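Local coordinates for MYB3 (Trichomonas vaginalis, PDB 3ZQC), which probably acts as a sequence-specific transcription factor, its Myb DNA-binding domain being caught here on a promoter sequence, at residues 74-79 against 90-95; 10-15 against 29-34; 61-66 against 111-116. All blocks are in the same frame, centred on the assembly; numbering follows the deposited sequence.

From the N terminus, interaction 2 closes first: residues 29-34, in the loop before helix 37-48, fold back on helix 7-20 and complete a local loop in the Myb-like unit near the start of the chain. Further along, interaction 3 opens at helix 59-71 and closes only at residues 111-116, beyond helix 88-99. Nested inside that long loop, interaction 1 joins helix 76-79 to helix 88-99 at the DNA. Interactions 1 and 3 touch, through the R94-D62 salt bridge and packing of I91 and I79 on I65, so the C-terminal tail rests on the same core. Interaction 2 stands apart, its centre about 28 Å from that of interaction 1.

Interaction 1 of 3, residues 74-79 against 90-95; sequences SKWSVI and AIKNRW. With nucleotides of chain C.
W76, the first residue of helix 76-79, points its indole at I91, K92 and W95 of helix 88-99; the two helices form the helix-turn-helix of a Myb-like domain. Its side chain can be followed from backbone to tip. W76 CB sits 3.7 Å from OP2 of DC8 of chain C. Beyond CG the five-membered ring brings CD1 and NE1 against I91, with W76 NE1 3.9 Å from I91 CB, while I79 packs its own CG2 on I91 CG2 beside it. K92 CA sits over the middle of one indole face, 3.8 Å from W76 CE2. The six-membered ring is then met on that face by K92 CG, 3.7 Å from W76 CZ3 and 20° off the ring normal, a CH-pi contact; S74 CA lies on the opposite face, nearer the rim. K92 CG reaches this place by standing anti to its backbone N (chi1 -162°); beyond it the bent chain leads away, its amino end running toward O6 of DG9 of chain C without a hydrogen bond in the model. W76 CZ2 comes 4.1 Å from W95 CD1, the two side chains lying roughly perpendicular. A broad, flat tryptophan suits this place because its faces can take S74 on one side and K92 on the other, while lysine offers methylenes to the ring. N93, on the DNA-facing side, hydrogen-bonds an adenine N7 through ND2, as expected of a recognition helix. One serine hydroxyl and one backbone amide hold the phosphates: S74 OG donates to OP1 of DG9 of chain C at 2.8 Å, and S77 N, in the first turn of helix 76-79, donates to OP2 of DC8 of chain C at 2.9 Å, bent to 143°.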
loop_
_atom_site.group_PDB
_atom_site.type_symbol
_atom_site.label_atom_id
_atom_site.label_comp_id
_atom_site.label_asym_id
_atom_site.label_seq_id
_atom_site.Cartn_x
_atom_site.Cartn_y
_atom_site.Cartn_z
ATOM N N SER A 74 -11.995 -8.539 1.933
ATOM C CA SER A 74 -10.736 -7.876 2.215
ATOM C C SER A 74 -9.860 -8.243 1.031
ATOM O O SER A 74 -8.743 -8.740 1.177
ATOM C CB SER A 74 -10.139 -8.375 3.546
ATOM O OG SER A 74 -10.346 -9.769 3.768
ATOM N N LYS A 75 -10.416 -8.012 -0.153
ATOM C CA LYS A 75 -9.746 -8.291 -1.416
ATOM C C LYS A 75 -8.997 -7.019 -1.833
ATOM O O LYS A 75 -9.335 -6.388 -2.834
ATOM C CB LYS A 75 -10.801 -8.668 -2.464
ATOM C CG LYS A 75 -11.684 -9.863 -2.065
ATOM C CD LYS A 75 -11.234 -11.155 -2.757
ATOM C CE LYS A 75 -11.085 -12.307 -1.787
ATOM N NZ LYS A 75 -9.997 -12.042 -0.825
ATOM N N TRP A 76 -7.979 -6.657 -1.056
ATOM C CA TRP A 76 -7.210 -5.451 -1.304
ATOM C C TRP A 76 -6.490 -5.316 -2.613
ATOM O O TRP A 76 -6.447 -4.220 -3.165
ATOM C CB TRP A 76 -6.248 -5.212 -0.160
ATOM C CG TRP A 76 -6.997 -4.632 0.951
ATOM C CD1 TRP A 76 -7.673 -3.444 0.943
ATOM C CD2 TRP A 76 -7.287 -5.246 2.198
ATOM N NE1 TRP A 76 -8.376 -3.281 2.110
ATOM C CE2 TRP A 76 -8.159 -4.373 2.901
ATOM C CE3 TRP A 76 -6.903 -6.448 2.792
ATOM C CZ2 TRP A 76 -8.650 -4.667 4.159
ATOM C CZ3 TRP A 76 -7.387 -6.742 4.037
ATOM C CH2 TRP A 76 -8.258 -5.851 4.716
ATOM N N SER A 77 -5.926 -6.409 -3.117
ATOM C CA SER A 77 -5.220 -6.359 -4.385
ATOM C C SER A 77 -6.195 -5.746 -5.377
ATOM O O SER A 77 -5.817 -4.935 -6.219
ATOM C CB SER A 77 -4.845 -7.760 -4.852
ATOM O OG SER A 77 -5.958 -8.416 -5.448
ATOM N N VAL A 78 -7.457 -6.144 -5.268
ATOM C CA VAL A 78 -8.491 -5.640 -6.149
ATOM C C VAL A 78 -8.704 -4.156 -5.907
ATOM O O VAL A 78 -8.627 -3.357 -6.827
ATOM C CB VAL A 78 -9.826 -6.393 -5.929
ATOM C CG1 VAL A 78 -10.896 -5.862 -6.861
ATOM C CG2 VAL A 78 -9.629 -7.870 -6.176
ATOM N N ILE A 79 -8.957 -3.783 -4.662
ATOM C CA ILE A 79 -9.204 -2.386 -4.332
ATOM C C ILE A 79 -8.045 -1.468 -4.691
ATOM O O ILE A 79 -8.264 -0.338 -5.117
ATOM C CB ILE A 79 -9.561 -2.217 -2.822
ATOM C CG1 ILE A 79 -10.922 -2.850 -2.535
ATOM C CG2 ILE A 79 -9.603 -0.747 -2.440
ATOM C CD1 ILE A 79 -11.403 -2.665 -1.127
ATOM N N ALA A 90 -1.148 -0.305 1.641
ATOM C CA ALA A 90 -1.544 0.984 2.135
ATOM C C ALA A 90 -3.003 0.895 2.551
ATOM O O ALA A 90 -3.353 1.284 3.660
ATOM C CB ALA A 90 -1.356 2.028 1.058
ATOM N N ILE A 91 -3.849 0.366 1.669
ATOM C CA ILE A 91 -5.280 0.243 1.953
ATOM C C ILE A 91 -5.527 -0.615 3.188
ATOM O O ILE A 91 -6.276 -0.237 4.086
ATOM C CB ILE A 91 -6.044 -0.392 0.774
ATOM C CG1 ILE A 91 -5.714 0.328 -0.519
ATOM C CG2 ILE A 91 -7.514 -0.261 0.987
ATOM C CD1 ILE A 91 -5.938 1.802 -0.433
ATOM N N LYS A 92 -4.886 -1.777 3.216
ATOM C CA LYS A 92 -5.004 -2.715 4.323
ATOM C C LYS A 92 -4.813 -1.952 5.632
ATOM O O LYS A 92 -5.508 -2.209 6.615
ATOM C CB LYS A 92 -3.934 -3.807 4.190
ATOM C CG LYS A 92 -4.207 -5.056 5.007
ATOM C CD LYS A 92 -2.941 -5.696 5.571
ATOM C CE LYS A 92 -2.028 -6.258 4.514
ATOM N NZ LYS A 92 -1.328 -5.212 3.744
ATOM N N ASN A 93 -3.867 -1.010 5.636
ATOM C CA ASN A 93 -3.584 -0.197 6.817
ATOM C C ASN A 93 -4.670 0.824 7.091
ATOM O O ASN A 93 -5.073 1.019 8.235
ATOM C CB ASN A 93 -2.257 0.544 6.667
ATOM C CG ASN A 93 -1.069 -0.359 6.849
ATOM O OD1 ASN A 93 -1.172 -1.400 7.497
ATOM N ND2 ASN A 93 0.074 0.040 6.302
ATOM N N ARG A 94 -5.146 1.477 6.038
ATOM C CA ARG A 94 -6.179 2.490 6.188
ATOM C C ARG A 94 -7.417 1.923 6.844
ATOM O O ARG A 94 -7.999 2.527 7.740
ATOM C CB ARG A 94 -6.547 3.084 4.830
ATOM C CG ARG A 94 -7.353 4.367 4.922
ATOM C CD ARG A 94 -6.697 5.310 5.905
ATOM N NE ARG A 94 -7.393 6.580 6.008
ATOM C CZ ARG A 94 -7.323 7.378 7.067
ATOM N NH1 ARG A 94 -6.591 7.024 8.116
ATOM N NH2 ARG A 94 -7.970 8.538 7.078
ATOM N N TRP A 95 -7.820 0.749 6.404
ATOM C CA TRP A 95 -9.001 0.146 6.969
ATOM C C TRP A 95 -8.844 -0.373 8.382
ATOM O O TRP A 95 -9.704 -0.146 9.211
ATOM C CB TRP A 95 -9.489 -0.970 6.065
ATOM C CG TRP A 95 -10.552 -1.793 6.671
ATOM C CD1 TRP A 95 -10.391 -2.917 7.416
ATOM C CD2 TRP A 95 -11.956 -1.567 6.580
ATOM N NE1 TRP A 95 -11.610 -3.415 7.793
ATOM C CE2 TRP A 95 -12.588 -2.600 7.295
ATOM C CE3 TRP A 95 -12.745 -0.586 5.963
ATOM C CZ2 TRP A 95 -13.970 -2.685 7.408
ATOM C CZ3 TRP A 95 -14.119 -0.672 6.077
ATOM C CH2 TRP A 95 -14.719 -1.714 6.795
ATOM P P DC C 8 -5.415 -9.921 -1.161
ATOM O OP1 DC C 8 -6.768 -10.322 -1.620
ATOM O OP2 DC C 8 -4.980 -8.512 -1.295
ATOM O "O5'" DC C 8 -5.224 -10.318 0.362
ATOM C "C5'" DC C 8 -5.222 -11.678 0.778
ATOM C "C4'" DC C 8 -4.696 -11.777 2.192
ATOM O "O4'" DC C 8 -3.246 -11.749 2.205
ATOM C "C3'" DC C 8 -5.144 -10.619 3.086
ATOM O "O3'" DC C 8 -5.469 -11.074 4.398
ATOM C "C2'" DC C 8 -3.916 -9.729 3.144
ATOM C "C1'" DC C 8 -2.812 -10.759 3.123
ATOM N N1 DC C 8 -1.492 -10.280 2.696
ATOM C C2 DC C 8 -0.374 -10.982 3.125
ATOM O O2 DC C 8 -0.539 -11.977 3.834
ATOM N N3 DC C 8 0.856 -10.567 2.758
ATOM C C4 DC C 8 0.987 -9.493 1.980
ATOM N N4 DC C 8 2.220 -9.125 1.628
ATOM C C5 DC C 8 -0.143 -8.750 1.525
ATOM C C6 DC C 8 -1.353 -9.176 1.904
ATOM P P DG C 9 -6.445 -10.190 5.318
ATOM O OP1 DG C 9 -7.848 -10.478 4.886
ATOM O OP2 DG C 9 -5.952 -8.786 5.350
ATOM O "O5'" DG C 9 -6.195 -10.770 6.773
ATOM C "C5'" DG C 9 -6.129 -12.165 6.983
ATOM C "C4'" DG C 9 -5.040 -12.486 7.971
ATOM O "O4'" DG C 9 -3.754 -12.210 7.371
ATOM C "C3'" DG C 9 -5.113 -11.670 9.257
ATOM O "O3'" DG C 9 -4.976 -12.538 10.378
ATOM C "C2'" DG C 9 -3.961 -10.685 9.144
ATOM C "C1'" DG C 9 -2.975 -11.386 8.219
ATOM N N9 DG C 9 -2.220 -10.465 7.369
ATOM C C8 DG C 9 -2.740 -9.533 6.510
ATOM N N7 DG C 9 -1.830 -8.812 5.920
ATOM C C5 DG C 9 -0.635 -9.304 6.411
ATOM C C6 DG C 9 0.693 -8.901 6.146
ATOM O O6 DG C 9 1.093 -7.994 5.398
ATOM N N1 DG C 9 1.605 -9.668 6.859
ATOM C C2 DG C 9 1.280 -10.687 7.714
ATOM N N2 DG C 9 2.304 -11.303 8.310
ATOM N N3 DG C 9 0.044 -11.071 7.968
ATOM C C4 DG C 9 -0.856 -10.338 7.291
ATOM P P DT C 7 -1.350 -8.894 -6.400
ATOM O OP1 DT C 7 -2.589 -8.689 -7.169
ATOM O OP2 DT C 7 -0.462 -7.757 -6.104
ATOM O "O5'" DT C 7 -1.758 -9.625 -5.059
ATOM C "C5'" DT C 7 -2.624 -10.738 -5.114
ATOM C "C4'" DT C 7 -2.870 -11.264 -3.724
ATOM O "O4'" DT C 7 -1.643 -11.788 -3.180
ATOM C "C3'" DT C 7 -3.359 -10.227 -2.718
ATOM O "O3'" DT C 7 -4.348 -10.835 -1.908
ATOM C "C2'" DT C 7 -2.130 -9.942 -1.876
ATOM C "C1'" DT C 7 -1.509 -11.313 -1.860
ATOM N N1 DT C 7 -0.099 -11.406 -1.495
ATOM C C2 DT C 7 0.263 -12.457 -0.692
ATOM O O2 DT C 7 -0.541 -13.256 -0.246
ATOM N N3 DT C 7 1.599 -12.540 -0.427
ATOM C C4 DT C 7 2.585 -11.685 -0.860
ATOM O O4 DT C 7 3.747 -11.899 -0.554
ATOM C C5 DT C 7 2.131 -10.579 -1.672
ATOM C C7 DT C 7 3.128 -9.576 -2.158
ATOM C C6 DT C 7 0.827 -10.499 -1.950
#

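Interaction 2 of 3, residues 10-15 against 29-34; sequences DDLIRE and TSFLPN
L12 and L32 cross obliquely, branch against branch, and between them make the centre of this apolar contact. L12 points from helix 7-20 toward the loop, and its CG lies 3.8 Å from L32 CG. The branches meet again further out, where L12 CD2 and L32 CD2 are 3.6 Å apart. The other branch of L32 turns inward: its CD1 passes the CB of L12 and comes within 4.2 Å of I13 CG1, so one loop leucine touches two successive helix residues. The backbone of L32 is in the left-handed region, which turns the chain just before P33 while the leucine still faces the helix.

F31 packs beside this pair. Its CB is 4.2 Å from L12 CB, and its ring presents an edge to L12 CD1. At CE2 of the ring, E15 approaches one helical turn on from L12: E15 CG, anti to the backbone N (chi1 178°), is 3.9 Å from F31 CE2. The carboxylate plane of E15 is turned only 6° from the ring plane. Glutamate suits this rim because its CG can touch the ring at CE2 while its carboxylate stays at the exposed surface; leucines, branched and compact, suit the apolar middle.

The contact thus lays the loop that leads into helix 37-48 on the outer side of helix 7-20, within a Myb-like domain. Facing inward, I13 continues from L32 to C40, W44 and L48 of helix 37-48, and D10 forms a salt bridge with R43 of that same helix.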
loop_
_atom_site.group_PDB
_atom_site.type_symbol
_atom_site.label_atom_id
_atom_site.label_comp_id
_atom_site.label_asym_id
_atom_site.label_seq_id
_atom_site.Cartn_x
_atom_site.Cartn_y
_atom_site.Cartn_z
ATOM N N ASP A 10 17.723 1.932 -0.186
ATOM C CA ASP A 10 16.775 2.445 -1.176
ATOM C C ASP A 10 17.513 2.788 -2.469
ATOM O O ASP A 10 16.963 2.691 -3.567
ATOM C CB ASP A 10 16.062 3.703 -0.650
ATOM C CG ASP A 10 15.016 3.392 0.424
ATOM O OD1 ASP A 10 14.791 2.193 0.701
ATOM O OD2 ASP A 10 14.417 4.349 0.982
ATOM N N ASP A 11 18.772 3.180 -2.335
ATOM C CA ASP A 11 19.558 3.527 -3.501
ATOM C C ASP A 11 19.966 2.325 -4.348
ATOM O O ASP A 11 19.899 2.381 -5.582
ATOM C CB ASP A 11 20.775 4.336 -3.067
ATOM C CG ASP A 11 20.401 5.759 -2.690
ATOM O OD1 ASP A 11 19.606 6.381 -3.459
ATOM O OD2 ASP A 11 20.897 6.240 -1.634
ATOM N N LEU A 12 20.377 1.236 -3.702
ATOM C CA LEU A 12 20.763 0.051 -4.458
ATOM C C LEU A 12 19.571 -0.425 -5.269
ATOM O O LEU A 12 19.714 -0.783 -6.437
ATOM C CB LEU A 12 21.262 -1.062 -3.530
ATOM C CG LEU A 12 22.642 -0.806 -2.896
ATOM C CD1 LEU A 12 23.496 0.051 -3.856
ATOM C CD2 LEU A 12 22.490 -0.091 -1.553
ATOM N N ILE A 13 18.394 -0.410 -4.652
ATOM C CA ILE A 13 17.183 -0.823 -5.348
ATOM C C ILE A 13 17.021 0.036 -6.604
ATOM O O ILE A 13 17.067 -0.477 -7.728
ATOM C CB ILE A 13 15.910 -0.625 -4.476
ATOM C CG1 ILE A 13 15.847 -1.662 -3.338
ATOM C CG2 ILE A 13 14.664 -0.718 -5.367
ATOM C CD1 ILE A 13 15.447 -3.077 -3.778
ATOM N N ARG A 14 16.833 1.345 -6.400
ATOM C CA ARG A 14 16.648 2.290 -7.509
ATOM C C ARG A 14 17.658 2.047 -8.629
ATOM O O ARG A 14 17.360 2.245 -9.806
ATOM C CB ARG A 14 16.753 3.746 -7.017
ATOM C CG ARG A 14 15.706 4.155 -5.979
ATOM C CD ARG A 14 15.626 5.677 -5.839
ATOM N NE ARG A 14 14.854 6.128 -4.671
ATOM C CZ ARG A 14 15.328 6.209 -3.423
ATOM N NH1 ARG A 14 16.593 5.866 -3.156
ATOM N NH2 ARG A 14 14.537 6.644 -2.439
ATOM N N GLU A 15 18.854 1.615 -8.250
ATOM C CA GLU A 15 19.893 1.316 -9.228
ATOM C C GLU A 15 19.485 0.054 -9.997
ATOM O O GLU A 15 19.313 0.074 -11.226
ATOM C CB GLU A 15 21.234 1.067 -8.516
ATOM C CG GLU A 15 22.422 0.677 -9.440
ATOM C CD GLU A 15 22.910 1.839 -10.323
ATOM O OE1 GLU A 15 23.198 2.925 -9.754
ATOM O OE2 GLU A 15 23.006 1.658 -11.572
ATOM N N THR A 29 20.491 -10.002 -5.638
ATOM C CA THR A 29 21.334 -10.373 -4.513
ATOM C C THR A 29 22.715 -9.843 -4.887
ATOM O O THR A 29 23.631 -9.785 -4.059
ATOM C CB THR A 29 21.383 -11.882 -4.345
ATOM O OG1 THR A 29 20.113 -12.331 -3.864
ATOM C CG2 THR A 29 22.472 -12.278 -3.365
ATOM N N SER A 30 22.825 -9.450 -6.159
ATOM C CA SER A 30 24.029 -8.872 -6.738
ATOM C C SER A 30 24.289 -7.562 -6.008
ATOM O O SER A 30 25.409 -7.056 -5.963
ATOM C CB SER A 30 23.809 -8.601 -8.221
ATOM O OG SER A 30 23.337 -9.767 -8.872
ATOM N N PHE A 31 23.224 -7.007 -5.452
ATOM C CA PHE A 31 23.305 -5.789 -4.663
ATOM C C PHE A 31 22.655 -6.180 -3.343
ATOM O O PHE A 31 21.918 -7.174 -3.285
ATOM C CB PHE A 31 22.510 -4.658 -5.310
ATOM C CG PHE A 31 22.957 -4.328 -6.696
ATOM C CD1 PHE A 31 22.787 -5.243 -7.733
ATOM C CD2 PHE A 31 23.530 -3.093 -6.975
ATOM C CE1 PHE A 31 23.178 -4.933 -9.030
ATOM C CE2 PHE A 31 23.922 -2.774 -8.264
ATOM C CZ PHE A 31 23.744 -3.697 -9.297
ATOM N N LEU A 32 22.946 -5.438 -2.280
ATOM C CA LEU A 32 22.330 -5.726 -0.984
ATOM C C LEU A 32 22.289 -7.238 -0.749
ATOM O O LEU A 32 21.230 -7.874 -0.820
ATOM C CB LEU A 32 20.903 -5.158 -0.968
ATOM C CG LEU A 32 20.756 -3.672 -1.358
ATOM C CD1 LEU A 32 19.540 -3.459 -2.262
ATOM C CD2 LEU A 32 20.645 -2.834 -0.086
ATOM N N PRO A 33 23.454 -7.832 -0.479
ATOM C CA PRO A 33 23.570 -9.274 -0.231
ATOM C C PRO A 33 22.852 -9.706 1.050
ATOM O O PRO A 33 22.618 -10.894 1.280
ATOM C CB PRO A 33 25.080 -9.479 -0.146
ATOM C CG PRO A 33 25.553 -8.167 0.466
ATOM C CD PRO A 33 24.752 -7.149 -0.309
ATOM N N ASN A 34 22.493 -8.724 1.869
ATOM C CA ASN A 34 21.830 -8.983 3.145
ATOM C C ASN A 34 20.297 -8.866 3.105
ATOM O O ASN A 34 19.625 -9.044 4.132
ATOM C CB ASN A 34 22.385 -8.025 4.226
ATOM C CG ASN A 34 23.917 -7.952 4.231
ATOM O OD1 ASN A 34 24.528 -7.273 3.394
ATOM N ND2 ASN A 34 24.540 -8.665 5.172
#

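Interaction 3 of 3, residues 61-66 against 111-116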
loop_
_atom_site.group_PDB
_atom_site.type_symbol
_atom_site.label_atom_id
_atom_site.label_comp_id
_atom_site.label_asym_id
_atom_site.label_seq_id
_atom_site.Cartn_x
_atom_site.Cartn_y
_atom_site.Cartn_z
ATOM N N GLU A 61 -11.056 8.868 -1.059
ATOM C CA GLU A 61 -10.382 7.596 -0.963
ATOM C C GLU A 61 -11.050 6.773 0.133
ATOM O O GLU A 61 -11.516 5.672 -0.117
ATOM C CB GLU A 61 -8.905 7.825 -0.663
ATOM C CG GLU A 61 -8.126 8.307 -1.873
ATOM C CD GLU A 61 -6.717 8.766 -1.536
ATOM O OE1 GLU A 61 -6.433 9.000 -0.343
ATOM O OE2 GLU A 61 -5.892 8.899 -2.471
ATOM N N ASP A 62 -11.128 7.321 1.338
ATOM C CA ASP A 62 -11.752 6.594 2.434
ATOM C C ASP A 62 -13.075 5.986 1.990
ATOM O O ASP A 62 -13.331 4.812 2.231
ATOM C CB ASP A 62 -11.997 7.507 3.645
ATOM C CG ASP A 62 -10.703 7.958 4.327
ATOM O OD1 ASP A 62 -9.698 7.217 4.239
ATOM O OD2 ASP A 62 -10.696 9.041 4.968
ATOM N N GLU A 63 -13.910 6.784 1.330
ATOM C CA GLU A 63 -15.215 6.310 0.868
ATOM C C GLU A 63 -15.033 5.090 -0.026
ATOM O O GLU A 63 -15.592 4.020 0.222
ATOM C CB GLU A 63 -15.947 7.426 0.102
ATOM C CG GLU A 63 -17.425 7.144 -0.216
ATOM C CD GLU A 63 -18.259 6.830 1.033
ATOM O OE1 GLU A 63 -18.159 7.592 2.026
ATOM O OE2 GLU A 63 -19.024 5.834 1.020
ATOM N N THR A 64 -14.236 5.253 -1.066
ATOM C CA THR A 64 -13.997 4.161 -1.985
ATOM C C THR A 64 -13.660 2.871 -1.260
ATOM O O THR A 64 -14.372 1.888 -1.390
ATOM C CB THR A 64 -12.852 4.484 -2.930
ATOM O OG1 THR A 64 -13.050 5.792 -3.480
ATOM C CG2 THR A 64 -12.792 3.460 -4.048
ATOM N N ILE A 65 -12.567 2.880 -0.504
ATOM C CA ILE A 65 -12.118 1.704 0.239
ATOM C C ILE A 65 -13.267 1.103 1.027
ATOM O O ILE A 65 -13.465 -0.112 1.051
ATOM C CB ILE A 65 -10.996 2.061 1.223
ATOM C CG1 ILE A 65 -9.754 2.481 0.458
ATOM C CG2 ILE A 65 -10.678 0.885 2.105
ATOM C CD1 ILE A 65 -8.666 2.999 1.327
ATOM N N PHE A 66 -14.022 1.970 1.679
ATOM C CA PHE A 66 -15.148 1.539 2.465
ATOM C C PHE A 66 -16.168 0.841 1.581
ATOM O O PHE A 66 -16.418 -0.352 1.722
ATOM C CB PHE A 66 -15.774 2.752 3.119
ATOM C CG PHE A 66 -17.068 2.472 3.790
ATOM C CD1 PHE A 66 -17.130 1.600 4.863
ATOM C CD2 PHE A 66 -18.228 3.112 3.373
ATOM C CE1 PHE A 66 -18.332 1.370 5.517
ATOM C CE2 PHE A 66 -19.432 2.891 4.015
ATOM C CZ PHE A 66 -19.486 2.017 5.093
ATOM N N GLU A 111 -25.253 0.657 6.889
ATOM C CA GLU A 111 -24.008 1.244 7.342
ATOM C C GLU A 111 -23.484 2.473 6.582
ATOM O O GLU A 111 -23.471 2.498 5.344
ATOM C CB GLU A 111 -22.924 0.192 7.306
ATOM C CG GLU A 111 -23.149 -0.984 8.226
ATOM C CD GLU A 111 -22.332 -2.206 7.846
ATOM O OE1 GLU A 111 -21.124 -2.195 8.165
ATOM O OE2 GLU A 111 -22.915 -3.131 7.186
ATOM N N ILE A 112 -22.984 3.464 7.322
ATOM C CA ILE A 112 -22.434 4.652 6.689
ATOM C C ILE A 112 -21.123 4.979 7.412
ATOM O O ILE A 112 -21.036 4.851 8.626
ATOM C CB ILE A 112 -23.456 5.836 6.753
ATOM C CG1 ILE A 112 -23.060 6.956 5.767
ATOM C CG2 ILE A 112 -23.560 6.370 8.182
ATOM C CD1 ILE A 112 -23.066 6.548 4.280
ATOM N N LEU A 113 -20.109 5.388 6.652
ATOM C CA LEU A 113 -18.790 5.733 7.188
ATOM C C LEU A 113 -18.689 7.124 7.822
ATOM O O LEU A 113 -18.893 8.141 7.163
ATOM C CB LEU A 113 -17.747 5.599 6.070
ATOM C CG LEU A 113 -16.358 6.233 6.213
ATOM C CD1 LEU A 113 -15.667 5.767 7.479
ATOM C CD2 LEU A 113 -15.525 5.863 5.000
ATOM N N LEU A 114 -18.374 7.164 9.111
ATOM C CA LEU A 114 -18.215 8.432 9.798
ATOM C C LEU A 114 -16.970 9.090 9.258
ATOM O O LEU A 114 -16.081 8.418 8.728
ATOM C CB LEU A 114 -18.003 8.234 11.290
ATOM C CG LEU A 114 -19.210 8.294 12.212
ATOM C CD1 LEU A 114 -19.969 7.003 12.148
ATOM C CD2 LEU A 114 -18.737 8.529 13.633
ATOM N N PRO A 115 -16.889 10.422 9.369
ATOM C CA PRO A 115 -15.700 11.124 8.884
ATOM C C PRO A 115 -14.704 11.043 10.047
ATOM O O PRO A 115 -15.101 11.208 11.200
ATOM C CB PRO A 115 -16.226 12.532 8.634
ATOM C CG PRO A 115 -17.235 12.697 9.730
ATOM C CD PRO A 115 -17.955 11.372 9.742
ATOM N N ASP A 116 -13.432 10.765 9.773
ATOM C CA ASP A 116 -12.456 10.659 10.868
ATOM C C ASP A 116 -12.267 11.966 11.665
ATOM O O ASP A 116 -12.578 13.054 11.163
ATOM C CB ASP A 116 -11.090 10.156 10.333
ATOM C CG ASP A 116 -10.331 11.209 9.507
ATOM O OD1 ASP A 116 -10.849 12.333 9.338
ATOM O OD2 ASP A 116 -9.210 10.907 9.026
#
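F66 and L113 both hold CG anti to the backbone N (chi1 171° and 164°), and the two side chains run antiparallel alongside one another. The F66 torsion swings its ring under L113 CB, which stands over the ring centre, 3.7 Å from F66 CD2 and 14° off the ring normal, a CH-pi contact. The L113 torsion sends CG, and the branches beyond it, back toward the helix: L113 CD2 lies 3.6 Å from F66 CB and 3.7 Å from D62 O. F66 CZ has E111 O 4.0 Å away near the ring plane. A flat phenylalanine gives the tail a platform, and a branched leucine packs its CD2 against F66 CB and the D62 carbonyl.

I112 with S104 and L114 with R102 form backbone hydrogen bonds, consistent with one arm of the C-terminal β-hairpin known in this protein, here laid against helix 59-71.

Charge borders the contact. E63 OE2 sits at the F66 ring edge, and D62 OD2 and D116 OD2 are 4.7 Å apart. Residues 111-116 are held on the helix chiefly by apolar packing; at the border D62 forms salt bridges with R94 and R102, which should offset the repulsion, and D116 has a long, weak ion pair with R94.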